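Local coordinates for protein interferon gamma (Paralichthys olivaceus, PDB 6F1E) that binds interferon gamma receptor 1 and, more weakly, a receptor 1-like homologue as a secreted homodimeric cytokine, activating macrophages and neutrophils, at residues 101-105 against 106-110; 53-56 against 57-61; 143-146 against 147-151; 20-23 against 24-28. All blocks are in the same frame, centred on the assembly; numbering follows the deposited sequence.

Overall arrangement
In chain order the contacts run interaction 4 (20-28), interaction 2 (53-61), interaction 1 (101-110) and interaction 3 (143-151). All lie in the all-helical, homodimeric fold of interferon gamma. Interactions 1 and 2, their centres about 14 Å apart, lie at the junction of helices 89-107 and 109-122 and on helix 41-64 respectively, and touch through R104 and Q101, which both reach the carboxylate of E56. Interaction 4, on the short helix 22-25, has its centre about 21 Å from that of interaction 2. Interaction 3, near the end of helix 139-149, is about 46 Å from interaction 4 between centres, across the chain's centre. All four also meet the second subunit, each bordering the dimer interface.

Interaction 1 of 4, residues 101-105 against 106-110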
loop_
_atom_site.group_PDB
_atom_site.type_symbol
_atom_site.label_atom_id
_atom_site.label_comp_id
_atom_site.label_asym_id
_atom_site.label_seq_id
_atom_site.Cartn_x
_atom_site.Cartn_y
_atom_site.Cartn_z
ATOM N N GLN A 101 -4.172 -4.339 17.903
ATOM C CA GLN A 101 -3.216 -5.416 17.674
ATOM C C GLN A 101 -3.896 -6.780 17.647
ATOM O O GLN A 101 -3.730 -7.554 16.691
ATOM C CB GLN A 101 -2.161 -5.419 18.742
ATOM C CG GLN A 101 -1.192 -4.270 18.585
ATOM C CD GLN A 101 -0.187 -4.160 19.719
ATOM O OE1 GLN A 101 -0.510 -4.390 20.902
ATOM N NE2 GLN A 101 1.045 -3.786 19.368
ATOM N N GLU A 102 -4.684 -7.059 18.677
ATOM C CA GLU A 102 -5.375 -8.361 18.779
ATOM C C GLU A 102 -6.323 -8.625 17.595
ATOM O O GLU A 102 -6.385 -9.752 17.082
ATOM C CB GLU A 102 -6.157 -8.488 20.113
ATOM C CG GLU A 102 -5.255 -8.525 21.349
ATOM C CD GLU A 102 -6.037 -8.478 22.660
ATOM O OE1 GLU A 102 -7.318 -8.357 22.633
ATOM O OE2 GLU A 102 -5.345 -8.577 23.718
ATOM N N LEU A 103 -7.055 -7.606 17.164
ATOM C CA LEU A 103 -8.001 -7.795 16.061
ATOM C C LEU A 103 -7.228 -8.068 14.750
ATOM O O LEU A 103 -7.597 -8.933 13.930
ATOM C CB LEU A 103 -8.910 -6.576 15.928
ATOM C CG LEU A 103 -9.990 -6.626 14.844
ATOM C CD1 LEU A 103 -10.896 -7.834 14.942
ATOM C CD2 LEU A 103 -10.859 -5.414 14.983
ATOM N N ARG A 104 -6.127 -7.354 14.587
ATOM C CA ARG A 104 -5.287 -7.499 13.403
ATOM C C ARG A 104 -4.753 -8.901 13.322
ATOM O O ARG A 104 -4.949 -9.602 12.322
ATOM C CB ARG A 104 -4.090 -6.540 13.442
ATOM C CG ARG A 104 -4.279 -5.307 12.590
ATOM C CD ARG A 104 -3.114 -5.141 11.633
ATOM N NE ARG A 104 -1.915 -4.744 12.354
ATOM C CZ ARG A 104 -0.710 -4.672 11.810
ATOM N NH1 ARG A 104 0.301 -4.278 12.560
ATOM N NH2 ARG A 104 -0.511 -4.958 10.520
ATOM N N THR A 105 -4.074 -9.289 14.393
ATOM C CA THR A 105 -3.494 -10.607 14.486
ATOM C C THR A 105 -4.528 -11.720 14.294
ATOM O O THR A 105 -4.329 -12.618 13.483
ATOM C CB THR A 105 -2.752 -10.727 15.793
ATOM O OG1 THR A 105 -1.659 -9.790 15.764
ATOM C CG2 THR A 105 -2.245 -12.123 15.968
ATOM N N ASN A 106 -5.660 -11.621 14.966
ATOM C CA ASN A 106 -6.622 -12.725 14.945
ATOM C C ASN A 106 -7.493 -12.723 13.681
ATOM O O ASN A 106 -8.031 -13.759 13.325
ATOM C CB ASN A 106 -7.486 -12.761 16.245
ATOM C CG ASN A 106 -6.632 -12.858 17.533
ATOM O OD1 ASN A 106 -5.493 -13.346 17.520
ATOM N ND2 ASN A 106 -7.184 -12.398 18.638
ATOM N N ARG A 107 -7.669 -11.595 12.997
ATOM C CA ARG A 107 -8.570 -11.614 11.813
ATOM C C ARG A 107 -7.991 -11.086 10.490
ATOM O O ARG A 107 -8.631 -11.247 9.441
ATOM C CB ARG A 107 -9.897 -10.904 12.152
ATOM C CG ARG A 107 -10.708 -11.563 13.262
ATOM C CD ARG A 107 -11.377 -12.830 12.760
ATOM N NE ARG A 107 -11.812 -13.726 13.826
ATOM C CZ ARG A 107 -12.903 -13.582 14.584
ATOM N NH1 ARG A 107 -13.721 -12.539 14.445
ATOM N NH2 ARG A 107 -13.168 -14.503 15.500
ATOM N N PHE A 108 -6.789 -10.508 10.538
ATOM C CA PHE A 108 -6.197 -9.808 9.412
ATOM C C PHE A 108 -4.754 -10.270 9.132
ATOM O O PHE A 108 -3.850 -9.450 8.955
ATOM C CB PHE A 108 -6.314 -8.276 9.678
ATOM C CG PHE A 108 -7.749 -7.759 9.585
ATOM C CD1 PHE A 108 -8.289 -7.363 8.359
ATOM C CD2 PHE A 108 -8.578 -7.713 10.723
ATOM C CE1 PHE A 108 -9.613 -6.927 8.255
ATOM C CE2 PHE A 108 -9.897 -7.265 10.627
ATOM C CZ PHE A 108 -10.421 -6.880 9.384
ATOM N N LYS A 109 -4.534 -11.586 9.106
ATOM C CA LYS A 109 -3.156 -12.153 8.977
ATOM C C LYS A 109 -2.747 -12.143 7.516
ATOM O O LYS A 109 -1.643 -11.728 7.170
ATOM C CB LYS A 109 -3.036 -13.630 9.478
ATOM C CG LYS A 109 -2.678 -13.926 10.948
ATOM C CD LYS A 109 -1.849 -12.865 11.686
ATOM C CE LYS A 109 -0.487 -12.545 11.071
ATOM N NZ LYS A 109 0.087 -11.301 11.667
ATOM N N GLU A 110 -3.662 -12.673 6.707
ATOM C CA GLU A 110 -3.596 -12.753 5.244
ATOM C C GLU A 110 -3.397 -11.343 4.677
ATOM O O GLU A 110 -2.546 -11.121 3.808
ATOM C CB GLU A 110 -4.939 -13.367 4.783
ATOM C CG GLU A 110 -5.118 -13.838 3.346
ATOM C CD GLU A 110 -6.371 -14.718 3.203
ATOM O OE1 GLU A 110 -6.366 -15.837 3.757
ATOM O OE2 GLU A 110 -7.371 -14.309 2.566
#
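The carbonyls of E102, L103 and R104 take the amides of N106, R107 and F108 in turn, the last of these bonds running 2.7 Å from F108 N to R104 O. This is the junction between helices 89-107 and 109-122 in the helical bundle: F108 leaves helical geometry (psi 47°) and is at once the N-cap residue of the next helix. Its ring stands against L103, with CE2 4.3 Å from L103 CG. The L103 carbonyl meets the ring at its edge and in its plane, O lying 3.6 Å from F108 CD2, while the same oxygen accepts R107 N at 2.8 Å. M45, M48 and L52 of helix 41-64 pack on F108, as does S150 of the second subunit. L103 has CG anti to the backbone N (chi1 -178°), which brings CD1 within 4.1 Å of R107 CG. The guanidinium of R104 makes a salt bridge with E56. With the helix broken, the amide of K109 does not reach the T105 carbonyl. The K109 chain, bent at chi2 and chi3, sets CD 3.1 Å from T105 O.

Interaction 2 of 4, residues 53-56 against 57-61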
loop_
_atom_site.group_PDB
_atom_site.type_symbol
_atom_site.label_atom_id
_atom_site.label_comp_id
_atom_site.label_asym_id
_atom_site.label_seq_id
_atom_site.Cartn_x
_atom_site.Cartn_y
_atom_site.Cartn_z
ATOM N N GLU A 53 -3.627 -1.212 10.753
ATOM C CA GLU A 53 -2.163 -0.986 10.766
ATOM C C GLU A 53 -1.770 0.471 11.001
ATOM O O GLU A 53 -0.813 0.767 11.738
ATOM C CB GLU A 53 -1.530 -1.483 9.496
ATOM C CG GLU A 53 -0.027 -1.177 9.371
ATOM C CD GLU A 53 0.692 -2.051 8.324
ATOM O OE1 GLU A 53 0.098 -3.018 7.763
ATOM O OE2 GLU A 53 1.884 -1.771 8.072
ATOM N N THR A 54 -2.528 1.370 10.395
ATOM C CA THR A 54 -2.308 2.795 10.548
ATOM C C THR A 54 -2.563 3.245 11.983
ATOM O O THR A 54 -1.799 4.018 12.551
ATOM C CB THR A 54 -3.197 3.564 9.548
ATOM O OG1 THR A 54 -2.914 3.082 8.232
ATOM C CG2 THR A 54 -2.922 5.045 9.589
ATOM N N TYR A 55 -3.653 2.758 12.559
ATOM C CA TYR A 55 -4.000 3.079 13.963
ATOM C C TYR A 55 -2.964 2.578 14.945
ATOM O O TYR A 55 -2.699 3.195 15.957
ATOM C CB TYR A 55 -5.348 2.469 14.351
ATOM C CG TYR A 55 -6.513 3.387 14.126
ATOM C CD1 TYR A 55 -6.681 4.522 14.921
ATOM C CD2 TYR A 55 -7.482 3.103 13.151
ATOM C CE1 TYR A 55 -7.781 5.359 14.747
ATOM C CE2 TYR A 55 -8.583 3.934 12.964
ATOM C CZ TYR A 55 -8.734 5.065 13.769
ATOM O OH TYR A 55 -9.813 5.911 13.587
ATOM N N GLU A 56 -2.404 1.427 14.660
ATOM C CA GLU A 56 -1.365 0.905 15.529
ATOM C C GLU A 56 -0.126 1.787 15.512
ATOM O O GLU A 56 0.425 2.022 16.548
ATOM C CB GLU A 56 -1.028 -0.516 15.125
ATOM C CG GLU A 56 -0.238 -1.239 16.169
ATOM C CD GLU A 56 0.063 -2.648 15.754
ATOM O OE1 GLU A 56 -0.731 -3.171 14.896
ATOM O OE2 GLU A 56 1.088 -3.182 16.300
ATOM N N LYS A 57 0.292 2.272 14.337
ATOM C CA LYS A 57 1.322 3.329 14.226
ATOM C C LYS A 57 0.939 4.541 15.038
ATOM O O LYS A 57 1.713 4.995 15.866
ATOM C CB LYS A 57 1.517 3.802 12.772
ATOM C CG LYS A 57 2.728 3.244 12.029
ATOM C CD LYS A 57 2.454 1.893 11.373
ATOM C CE LYS A 57 3.467 1.569 10.274
ATOM N NZ LYS A 57 3.027 0.395 9.464
ATOM N N LEU A 58 -0.256 5.069 14.767
ATOM C CA LEU A 58 -0.720 6.298 15.372
ATOM C C LEU A 58 -0.555 6.229 16.856
ATOM O O LEU A 58 0.061 7.106 17.479
ATOM C CB LEU A 58 -2.224 6.530 15.117
ATOM C CG LEU A 58 -2.718 7.482 14.043
ATOM C CD1 LEU A 58 -4.224 7.561 14.087
ATOM C CD2 LEU A 58 -2.120 8.861 14.255
ATOM N N ILE A 59 -1.155 5.179 17.420
ATOM C CA ILE A 59 -1.321 5.070 18.874
ATOM C C ILE A 59 0.053 4.950 19.509
ATOM O O ILE A 59 0.351 5.651 20.466
ATOM C CB ILE A 59 -2.262 3.933 19.226
ATOM C CG1 ILE A 59 -3.666 4.266 18.661
ATOM C CG2 ILE A 59 -2.312 3.726 20.740
ATOM C CD1 ILE A 59 -4.545 3.056 18.433
ATOM N N GLY A 60 0.909 4.140 18.904
ATOM C CA GLY A 60 2.361 4.209 19.129
ATOM C C GLY A 60 2.850 5.622 19.370
ATOM O O GLY A 60 3.193 5.958 20.497
ATOM N N GLN A 61 2.806 6.476 18.344
ATOM C CA GLN A 61 3.263 7.886 18.480
ATOM C C GLN A 61 2.542 8.639 19.609
ATOM O O GLN A 61 3.146 9.356 20.374
ATOM C CB GLN A 61 3.114 8.662 17.166
ATOM C CG GLN A 61 3.935 8.129 16.008
ATOM C CD GLN A 61 5.408 8.056 16.337
ATOM O OE1 GLN A 61 6.010 6.963 16.356
ATOM N NE2 GLN A 61 5.996 9.227 16.647
#
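E53 and K57 lie side by side one turn apart and point the same way, closing a salt bridge of 2.8 Å between E53 OE2 and K57 NZ. The two chains reach it differently. E53 is extended, with CG anti to its backbone nitrogen, whereas K57 bends at chi2 (86°) and runs back along the helix, so that its CD passes 3.5 Å from E53 O before the ammonium arrives beside the carboxylate. NZ also passes 3.4 Å from E53 CG. The other carboxylate oxygen of E53 faces R104 in a long, weak ion pair. E56 sends its carboxylate to other partners: its OE1 forms a salt bridge with R104 and its OE2 accepts from Q101, so the two oxygens tie this helix to helix 89-107. The i to i+4 pairing of E53 with K57 rides on the regular backbone of helix 41-64, a long member of the four-helix bundle, where K57 N bonds to E53 O nearly straight (170°). Another side of the helix is apolar. Y55 and L58 run alongside each other, CD1 to CD1 at 4.0 Å, and I59 approaches from the next position, its CD1 4.2 Å from Y55 CB. CG1 and CD1 of I59 both come 3.1 Å from Y55 O. I59 then continues onto I96 and L97 of helix 89-107. Y55 reaches past L58 into the dimer partner, where its OH hydrogen-bonds to the backbone O of A135 of the second subunit.

Interaction 3 of 4, residues 143-146 against 147-151; sequences YEEA and SSLSN
Y143 O is gripped twice by S147, by OG at 2.7 Å and by the backbone N at 2.9 Å. The two donors come from different directions: the amide arrives nearly along the C=O axis, while the hydroxyl lies above the carbonyl plane, 41° out of it. The hydroxyl bond, from a serine back to the carbonyl four residues earlier, is a familiar way for serine to satisfy its hydroxyl inside a helix, here the last turns of helix 139-149. It depends on chi1 of -42°, which holds OG beside the backbone nitrogen. The same hydroxyl oxygen rests over one face of the Y143 ring, 3.7 Å above the plane and offset toward the rim. S148 N and L149 N continue the helical pattern to E144 O and E145 O. At S150 the helix ends: its N still reaches A146 O at 3.0 Å, though the bond is bent to 135°. The S150 carbonyl accepts from R159 of its own chain and from R107 of the second subunit, which probably suits the negative C-terminal end of a helix. Packing spreads onto the second subunit too, S147 against its L103 and L149 against its K44. E145 OE2 lies close to the like-charged E35 of that subunit, which might raise the affinity of one of them for a proton. On its own chain E145 bends at chi2, and its OE2 comes 4.2 Å from L149 CB.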
loop_
_atom_site.group_PDB
_atom_site.type_symbol
_atom_site.label_atom_id
_atom_site.label_comp_id
_atom_site.label_asym_id
_atom_site.label_seq_id
_atom_site.Cartn_x
_atom_site.Cartn_y
_atom_site.Cartn_z
ATOM N N TYR A 143 6.558 -8.522 -16.406
ATOM C CA TYR A 143 5.601 -8.137 -17.442
ATOM C C TYR A 143 4.767 -9.339 -17.942
ATOM O O TYR A 143 3.550 -9.262 -17.987
ATOM C CB TYR A 143 6.330 -7.506 -18.595
ATOM C CG TYR A 143 5.446 -6.861 -19.660
ATOM C CD1 TYR A 143 5.055 -5.519 -19.544
ATOM C CD2 TYR A 143 5.040 -7.573 -20.814
ATOM C CE1 TYR A 143 4.274 -4.912 -20.521
ATOM C CE2 TYR A 143 4.263 -6.967 -21.797
ATOM C CZ TYR A 143 3.885 -5.637 -21.645
ATOM O OH TYR A 143 3.118 -5.002 -22.591
ATOM N N GLU A 144 5.425 -10.459 -18.263
ATOM C CA GLU A 144 4.733 -11.628 -18.795
ATOM C C GLU A 144 3.718 -12.117 -17.792
ATOM O O GLU A 144 2.556 -12.378 -18.151
ATOM C CB GLU A 144 5.703 -12.758 -19.173
ATOM C CG GLU A 144 6.452 -12.574 -20.502
ATOM C CD GLU A 144 7.516 -13.663 -20.766
ATOM O OE1 GLU A 144 7.468 -14.747 -20.111
ATOM O OE2 GLU A 144 8.412 -13.430 -21.630
ATOM N N GLU A 145 4.147 -12.216 -16.533
ATOM C CA GLU A 145 3.264 -12.698 -15.462
ATOM C C GLU A 145 2.057 -11.774 -15.263
ATOM O O GLU A 145 0.915 -12.223 -15.102
ATOM C CB GLU A 145 4.047 -12.821 -14.163
ATOM C CG GLU A 145 3.251 -13.348 -12.983
ATOM C CD GLU A 145 2.598 -14.694 -13.255
ATOM O OE1 GLU A 145 3.290 -15.575 -13.845
ATOM O OE2 GLU A 145 1.403 -14.876 -12.886
ATOM N N ALA A 146 2.332 -10.478 -15.277
ATOM C CA ALA A 146 1.302 -9.486 -15.154
ATOM C C ALA A 146 0.257 -9.742 -16.277
ATOM O O ALA A 146 -0.930 -9.923 -15.985
ATOM C CB ALA A 146 1.914 -8.075 -15.250
ATOM N N SER A 147 0.729 -9.803 -17.531
ATOM C CA SER A 147 -0.131 -9.938 -18.713
ATOM C C SER A 147 -0.920 -11.239 -18.714
ATOM O O SER A 147 -2.148 -11.202 -18.728
ATOM C CB SER A 147 0.698 -9.849 -19.969
ATOM O OG SER A 147 1.646 -8.819 -19.817
ATOM N N SER A 148 -0.216 -12.371 -18.662
ATOM C CA SER A 148 -0.837 -13.701 -18.515
ATOM C C SER A 148 -1.989 -13.700 -17.508
ATOM O O SER A 148 -3.123 -14.093 -17.807
ATOM C CB SER A 148 0.209 -14.741 -18.053
ATOM O OG SER A 148 -0.398 -15.756 -17.247
ATOM N N LEU A 149 -1.661 -13.259 -16.303
ATOM C CA LEU A 149 -2.620 -13.184 -15.229
ATOM C C LEU A 149 -3.828 -12.327 -15.614
ATOM O O LEU A 149 -4.964 -12.722 -15.364
ATOM C CB LEU A 149 -1.933 -12.615 -13.991
ATOM C CG LEU A 149 -2.667 -12.690 -12.665
ATOM C CD1 LEU A 149 -2.794 -14.140 -12.216
ATOM C CD2 LEU A 149 -1.934 -11.848 -11.617
ATOM N N SER A 150 -3.597 -11.187 -16.267
ATOM C CA SER A 150 -4.658 -10.211 -16.423
ATOM C C SER A 150 -5.623 -10.537 -17.566
ATOM O O SER A 150 -6.293 -9.637 -18.089
ATOM C CB SER A 150 -4.114 -8.769 -16.494
ATOM O OG SER A 150 -3.257 -8.569 -17.601
ATOM N N ASN A 151 -5.687 -11.812 -17.966
ATOM C CA ASN A 151 -6.924 -12.370 -18.536
ATOM C C ASN A 151 -7.021 -13.869 -18.290
ATOM O O ASN A 151 -6.491 -14.666 -19.068
ATOM C CB ASN A 151 -7.083 -12.042 -20.031
ATOM C CG ASN A 151 -5.821 -12.259 -20.818
ATOM O OD1 ASN A 151 -4.808 -12.688 -20.273
ATOM N ND2 ASN A 151 -5.865 -11.933 -22.105
#

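Interaction 4 of 4, residues 20-23 against 24-28; sequences ISNK and DRFNG
I20 lies across the side chain of R25 at about a right angle, its CD1 over the centre of the guanidinium, 3.7 Å above the plane. From the same isoleucine CG1 comes within 3.3 Å of R25 NH2, and CD1 also touches the root of the arginine at CB, 3.5 Å away. F26 approaches R25 at another point, with the arginine's CG standing 3.5 Å above the centre of the phenyl face, so the aliphatic part of R25 rests on one ring while I20 lies over its polar end. R25 leaves the helix with CG anti to the backbone nitrogen and bends at chi3 (-60°), which swings the guanidinium over to I20. The single turn that holds these residues is capped by S21, a classic N-cap: its OG accepts D24 N at 2.9 Å in a bond of 163°. The hydroxyl also sits 3.2 Å from D24 CB. S21 O takes R25 N at 3.1 Å, and N22 O takes F26 N from above the carbonyl plane. F26 then leaves helical geometry, so the helix spans little more than a turn. R25 has its strongest polar partner in the second subunit, where NH1 reaches S133 O, and N27 OD1 likewise accepts from K134 of that chain. Helix 22-25 follows helix 5-17 and precedes helix 41-64 in sequence, while I20, just before it, and D24 and R25 within it pack on I130 and W137 in helix 129-137 of the second subunit.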
loop_
_atom_site.group_PDB
_atom_site.type_symbol
_atom_site.label_atom_id
_atom_site.label_comp_id
_atom_site.label_asym_id
_atom_site.label_seq_id
_atom_site.Cartn_x
_atom_site.Cartn_y
_atom_site.Cartn_z
ATOM N N ILE A 20 -10.337 18.995 20.693
ATOM C CA ILE A 20 -10.196 19.966 19.616
ATOM C C ILE A 20 -11.520 20.610 19.322
ATOM O O ILE A 20 -12.575 20.114 19.757
ATOM C CB ILE A 20 -9.602 19.344 18.334
ATOM C CG1 ILE A 20 -10.420 18.141 17.868
ATOM C CG2 ILE A 20 -8.141 18.945 18.555
ATOM C CD1 ILE A 20 -10.210 17.847 16.408
ATOM N N SER A 21 -11.449 21.735 18.610
ATOM C CA SER A 21 -12.648 22.499 18.244
ATOM C C SER A 21 -13.430 21.640 17.293
ATOM O O SER A 21 -12.829 20.934 16.491
ATOM C CB SER A 21 -12.287 23.814 17.550
ATOM O OG SER A 21 -11.580 23.582 16.318
ATOM N N ASN A 22 -14.758 21.688 17.387
ATOM C CA ASN A 22 -15.616 21.150 16.337
ATOM C C ASN A 22 -15.304 21.721 14.915
ATOM O O ASN A 22 -15.543 21.063 13.902
ATOM C CB ASN A 22 -17.081 21.374 16.712
ATOM C CG ASN A 22 -17.523 20.529 17.896
ATOM O OD1 ASN A 22 -17.117 19.388 18.041
ATOM N ND2 ASN A 22 -18.381 21.081 18.731
ATOM N N LYS A 23 -14.759 22.924 14.834
ATOM C CA LYS A 23 -14.443 23.522 13.538
ATOM C C LYS A 23 -13.311 22.723 12.930
ATOM O O LYS A 23 -13.463 22.199 11.831
ATOM C CB LYS A 23 -14.085 25.023 13.684
ATOM C CG LYS A 23 -13.350 25.638 12.502
ATOM C CD LYS A 23 -12.927 27.089 12.761
ATOM C CE LYS A 23 -11.734 27.454 11.884
ATOM N NZ LYS A 23 -11.848 28.808 11.295
ATOM N N ASP A 24 -12.193 22.608 13.657
ATOM C CA ASP A 24 -11.019 21.859 13.170
ATOM C C ASP A 24 -11.274 20.339 12.919
ATOM O O ASP A 24 -10.619 19.725 12.066
ATOM C CB ASP A 24 -9.832 22.021 14.134
ATOM C CG ASP A 24 -9.194 23.439 14.119
ATOM O OD1 ASP A 24 -9.255 24.233 13.136
ATOM O OD2 ASP A 24 -8.535 23.734 15.121
ATOM N N ARG A 25 -12.195 19.762 13.678
ATOM C CA ARG A 25 -12.554 18.349 13.626
ATOM C C ARG A 25 -13.367 18.102 12.366
ATOM O O ARG A 25 -13.046 17.203 11.599
ATOM C CB ARG A 25 -13.382 17.962 14.885
ATOM C CG ARG A 25 -14.058 16.575 14.893
ATOM C CD ARG A 25 -14.714 16.167 16.245
ATOM N NE ARG A 25 -13.762 16.102 17.360
ATOM C CZ ARG A 25 -12.735 15.228 17.471
ATOM N NH1 ARG A 25 -12.471 14.320 16.546
ATOM N NH2 ARG A 25 -11.928 15.257 18.530
ATOM N N PHE A 26 -14.413 18.897 12.156
ATOM C CA PHE A 26 -15.255 18.769 10.988
ATOM C C PHE A 26 -14.966 19.887 9.940
ATOM O O PHE A 26 -15.859 20.649 9.524
ATOM C CB PHE A 26 -16.714 18.707 11.413
ATOM C CG PHE A 26 -17.005 17.608 12.391
ATOM C CD1 PHE A 26 -16.943 16.286 11.995
ATOM C CD2 PHE A 26 -17.333 17.888 13.712
ATOM C CE1 PHE A 26 -17.215 15.255 12.895
ATOM C CE2 PHE A 26 -17.609 16.857 14.624
ATOM C CZ PHE A 26 -17.545 15.542 14.219
ATOM N N ASN A 27 -13.711 19.906 9.473
ATOM C CA ASN A 27 -13.272 20.719 8.325
ATOM C C ASN A 27 -13.395 20.012 6.985
ATOM O O ASN A 27 -12.780 20.458 6.013
ATOM C CB ASN A 27 -11.813 21.165 8.500
ATOM C CG ASN A 27 -10.847 20.007 8.529
ATOM O OD1 ASN A 27 -11.239 18.843 8.632
ATOM N ND2 ASN A 27 -9.586 20.315 8.442
ATOM N N GLY A 28 -14.179 18.930 6.902
ATOM C CA GLY A 28 -14.423 18.271 5.602
ATOM C C GLY A 28 -13.336 17.324 5.090
ATOM O O GLY A 28 -13.432 16.849 3.947
#